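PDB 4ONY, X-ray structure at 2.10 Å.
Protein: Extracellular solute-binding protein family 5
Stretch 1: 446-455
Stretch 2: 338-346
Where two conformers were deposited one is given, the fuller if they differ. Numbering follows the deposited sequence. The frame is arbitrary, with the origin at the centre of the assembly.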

# COMPACT_ATOMS: atom_id res chain seq x y z
N GLU A 446 11.03 -20.81 -0.49
CA GLU A 446 11.94 -21.87 -0.17
C GLU A 446 13.39 -21.48 -0.21
O GLU A 446 14.16 -21.88 0.67
CB GLU A 446 11.84 -23.01 -1.17
CG GLU A 446 11.01 -24.14 -0.68
CD GLU A 446 11.20 -25.32 -1.59
OE1 GLU A 446 12.04 -26.20 -1.23
OE2 GLU A 446 10.56 -25.28 -2.67
N LYS A 447 13.75 -20.72 -1.24
CA LYS A 447 15.13 -20.34 -1.40
C LYS A 447 15.62 -19.51 -0.21
O LYS A 447 16.70 -19.77 0.32
CB LYS A 447 15.32 -19.56 -2.68
CG LYS A 447 16.77 -19.21 -2.94
CD LYS A 447 16.89 -18.15 -4.03
CE LYS A 447 16.47 -18.66 -5.40
NZ LYS A 447 16.39 -17.53 -6.37
N ILE A 448 14.82 -18.55 0.24
CA ILE A 448 15.23 -17.72 1.38
C ILE A 448 15.14 -18.48 2.72
O ILE A 448 15.96 -18.31 3.60
CB ILE A 448 14.48 -16.36 1.41
CG1 ILE A 448 15.19 -15.38 2.31
CG2 ILE A 448 13.06 -16.45 1.86
CD1 ILE A 448 16.58 -15.03 1.82
N ALA A 449 14.18 -19.38 2.82
CA ALA A 449 14.05 -20.21 4.02
C ALA A 449 15.26 -21.16 4.15
O ALA A 449 15.77 -21.38 5.25
CB ALA A 449 12.78 -21.00 3.98
N LEU A 450 15.70 -21.70 3.02
CA LEU A 450 16.88 -22.54 2.96
C LEU A 450 18.09 -21.79 3.46
O LEU A 450 18.89 -22.35 4.16
CB LEU A 450 17.15 -23.06 1.54
CG LEU A 450 16.27 -24.25 1.13
CD1 LEU A 450 16.28 -24.46 -0.39
CD2 LEU A 450 16.74 -25.54 1.82
N ALA A 451 18.23 -20.53 3.07
CA ALA A 451 19.37 -19.74 3.52
C ALA A 451 19.31 -19.53 5.05
O ALA A 451 20.31 -19.66 5.72
CB ALA A 451 19.44 -18.43 2.77
N TYR A 452 18.12 -19.22 5.58
CA TYR A 452 17.97 -19.02 7.01
C TYR A 452 18.23 -20.35 7.76
O TYR A 452 18.91 -20.38 8.79
CB TYR A 452 16.55 -18.52 7.30
CG TYR A 452 16.24 -18.02 8.68
CD1 TYR A 452 17.22 -17.50 9.52
CD2 TYR A 452 14.93 -17.95 9.12
CE1 TYR A 452 16.93 -17.02 10.80
CE2 TYR A 452 14.62 -17.44 10.38
CZ TYR A 452 15.64 -16.97 11.24
OH TYR A 452 15.34 -16.45 12.50
N GLN A 453 17.68 -21.43 7.22
CA GLN A 453 17.96 -22.76 7.76
C GLN A 453 19.44 -23.11 7.90
O GLN A 453 19.82 -23.69 8.93
CB GLN A 453 17.29 -23.86 6.92
CG GLN A 453 17.72 -25.29 7.28
CD GLN A 453 17.20 -26.26 6.25
OE1 GLN A 453 17.59 -26.22 5.10
NE2 GLN A 453 16.23 -27.07 6.63
N ARG A 454 20.28 -22.76 6.92
CA ARG A 454 21.71 -23.02 7.04
C ARG A 454 22.28 -22.31 8.29
O ARG A 454 23.04 -22.92 9.08
CB ARG A 454 22.46 -22.70 5.74
CG ARG A 454 22.16 -23.73 4.63
CD ARG A 454 22.98 -23.59 3.33
NE ARG A 454 22.70 -22.36 2.54
CZ ARG A 454 21.69 -22.26 1.66
NH1 ARG A 454 20.87 -23.28 1.47
NH2 ARG A 454 21.50 -21.14 0.98
N ASN A 455 21.90 -21.07 8.52
CA ASN A 455 22.43 -20.36 9.71
C ASN A 455 21.91 -20.89 11.06
O ASN A 455 22.66 -21.01 12.07
CB ASN A 455 22.17 -18.87 9.58
CG ASN A 455 23.10 -18.25 8.59
OD1 ASN A 455 22.74 -18.02 7.43
ND2 ASN A 455 24.32 -18.00 9.04
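Stretch 2 338-346: EWANSNLFA

Residues 446-455 form a continuous helical segment, and stretch 2 packs across it as the final turns of a second helix, helical from 338 to 344, with F345 the first residue to leave helical phi/psi. The two axes approach to 10.9 Å and their N-to-C directions make an angle of 135°, so the helices run roughly antiparallel but markedly splayed. Accordingly the register reverses: the CA atoms of A451 and A340 lie 7.2 Å apart, and those of K447 and L344 8.7 Å apart. No hydrogen bond crosses the interface, which buries a modest 285 Å² and rests on side-chain packing.

I448 is t at chi1 and p at chi2, and although its CA-to-CB bond points sideways, its CD1 reaches the second helix, lying 4.1 Å from A340 CB, 4.3 Å from L344 CD1 and 4.2 Å from F345 CE2, the last at the edge of the phenyl ring. L344 also meets the aliphatic part of K447, with CD1 3.9 Å from K447 CD. One turn on from K447, A451 CB sits 4.1 Å from W339 CZ3. The same indole meets R454, whose NH2 lies 3.6 Å from W339 CH2, an oblique approach to the ring. Within stretch 2, N343 ND2 donates a hydrogen bond to W339 O at 2.8 Å, tying its side chain back to the preceding turn.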

# COMPACT_ATOMS: atom_id res chain seq x y z
N GLU A 338 23.38 -10.08 4.28
CA GLU A 338 24.43 -9.66 3.38
C GLU A 338 24.87 -10.82 2.49
O GLU A 338 25.08 -10.64 1.28
CB GLU A 338 25.61 -9.03 4.13
CG GLU A 338 25.33 -7.64 4.70
CD GLU A 338 24.29 -7.64 5.80
OE1 GLU A 338 24.35 -8.52 6.69
OE2 GLU A 338 23.38 -6.74 5.78
N TRP A 339 24.93 -12.02 3.04
CA TRP A 339 25.16 -13.18 2.20
C TRP A 339 24.07 -13.34 1.14
O TRP A 339 24.35 -13.58 -0.05
CB TRP A 339 25.28 -14.47 3.02
CG TRP A 339 25.64 -15.65 2.14
CD1 TRP A 339 26.91 -16.07 1.81
CD2 TRP A 339 24.74 -16.52 1.43
NE1 TRP A 339 26.86 -17.15 0.95
CE2 TRP A 339 25.54 -17.45 0.69
CE3 TRP A 339 23.35 -16.60 1.32
CZ2 TRP A 339 24.97 -18.44 -0.15
CZ3 TRP A 339 22.78 -17.59 0.47
CH2 TRP A 339 23.60 -18.49 -0.24
N ALA A 340 22.81 -13.26 1.57
CA ALA A 340 21.69 -13.50 0.67
C ALA A 340 21.66 -12.45 -0.44
O ALA A 340 21.42 -12.76 -1.63
CB ALA A 340 20.38 -13.50 1.45
N ASN A 341 21.91 -11.21 -0.07
CA ASN A 341 21.80 -10.15 -1.06
C ASN A 341 22.85 -10.42 -2.15
O ASN A 341 22.58 -10.37 -3.37
CB ASN A 341 22.02 -8.78 -0.40
CG ASN A 341 21.44 -7.62 -1.22
OD1 ASN A 341 20.62 -7.81 -2.11
ND2 ASN A 341 21.90 -6.42 -0.94
N SER A 342 24.05 -10.69 -1.69
CA SER A 342 25.18 -10.84 -2.57
C SER A 342 25.04 -12.05 -3.49
O SER A 342 25.29 -11.96 -4.69
CB SER A 342 26.46 -10.94 -1.74
OG SER A 342 27.54 -11.08 -2.63
N ASN A 343 24.61 -13.18 -2.92
CA ASN A 343 24.60 -14.47 -3.62
C ASN A 343 23.33 -14.83 -4.32
O ASN A 343 23.39 -15.60 -5.24
CB ASN A 343 24.95 -15.60 -2.65
CG ASN A 343 26.38 -15.52 -2.20
OD1 ASN A 343 27.27 -16.01 -2.89
ND2 ASN A 343 26.63 -14.85 -1.08
N LEU A 344 22.19 -14.32 -3.87
CA LEU A 344 20.90 -14.66 -4.46
C LEU A 344 20.26 -13.51 -5.26
O LEU A 344 19.51 -13.76 -6.20
CB LEU A 344 19.91 -15.04 -3.35
CG LEU A 344 20.34 -16.10 -2.31
CD1 LEU A 344 19.18 -16.40 -1.36
CD2 LEU A 344 20.79 -17.39 -2.98
N PHE A 345 20.55 -12.26 -4.89
CA PHE A 345 19.80 -11.09 -5.36
C PHE A 345 20.66 -10.00 -6.03
O PHE A 345 20.21 -8.88 -6.19
CB PHE A 345 19.01 -10.48 -4.18
CG PHE A 345 18.11 -11.47 -3.49
CD1 PHE A 345 17.25 -12.29 -4.23
CD2 PHE A 345 18.13 -11.60 -2.10
CE1 PHE A 345 16.43 -13.21 -3.61
CE2 PHE A 345 17.27 -12.50 -1.47
CZ PHE A 345 16.43 -13.31 -2.22
N ALA A 346 21.87 -10.37 -6.42
CA ALA A 346 22.78 -9.49 -7.18
C ALA A 346 22.97 -8.14 -6.48
O ALA A 346 23.16 -7.12 -7.14
CB ALA A 346 22.26 -9.30 -8.61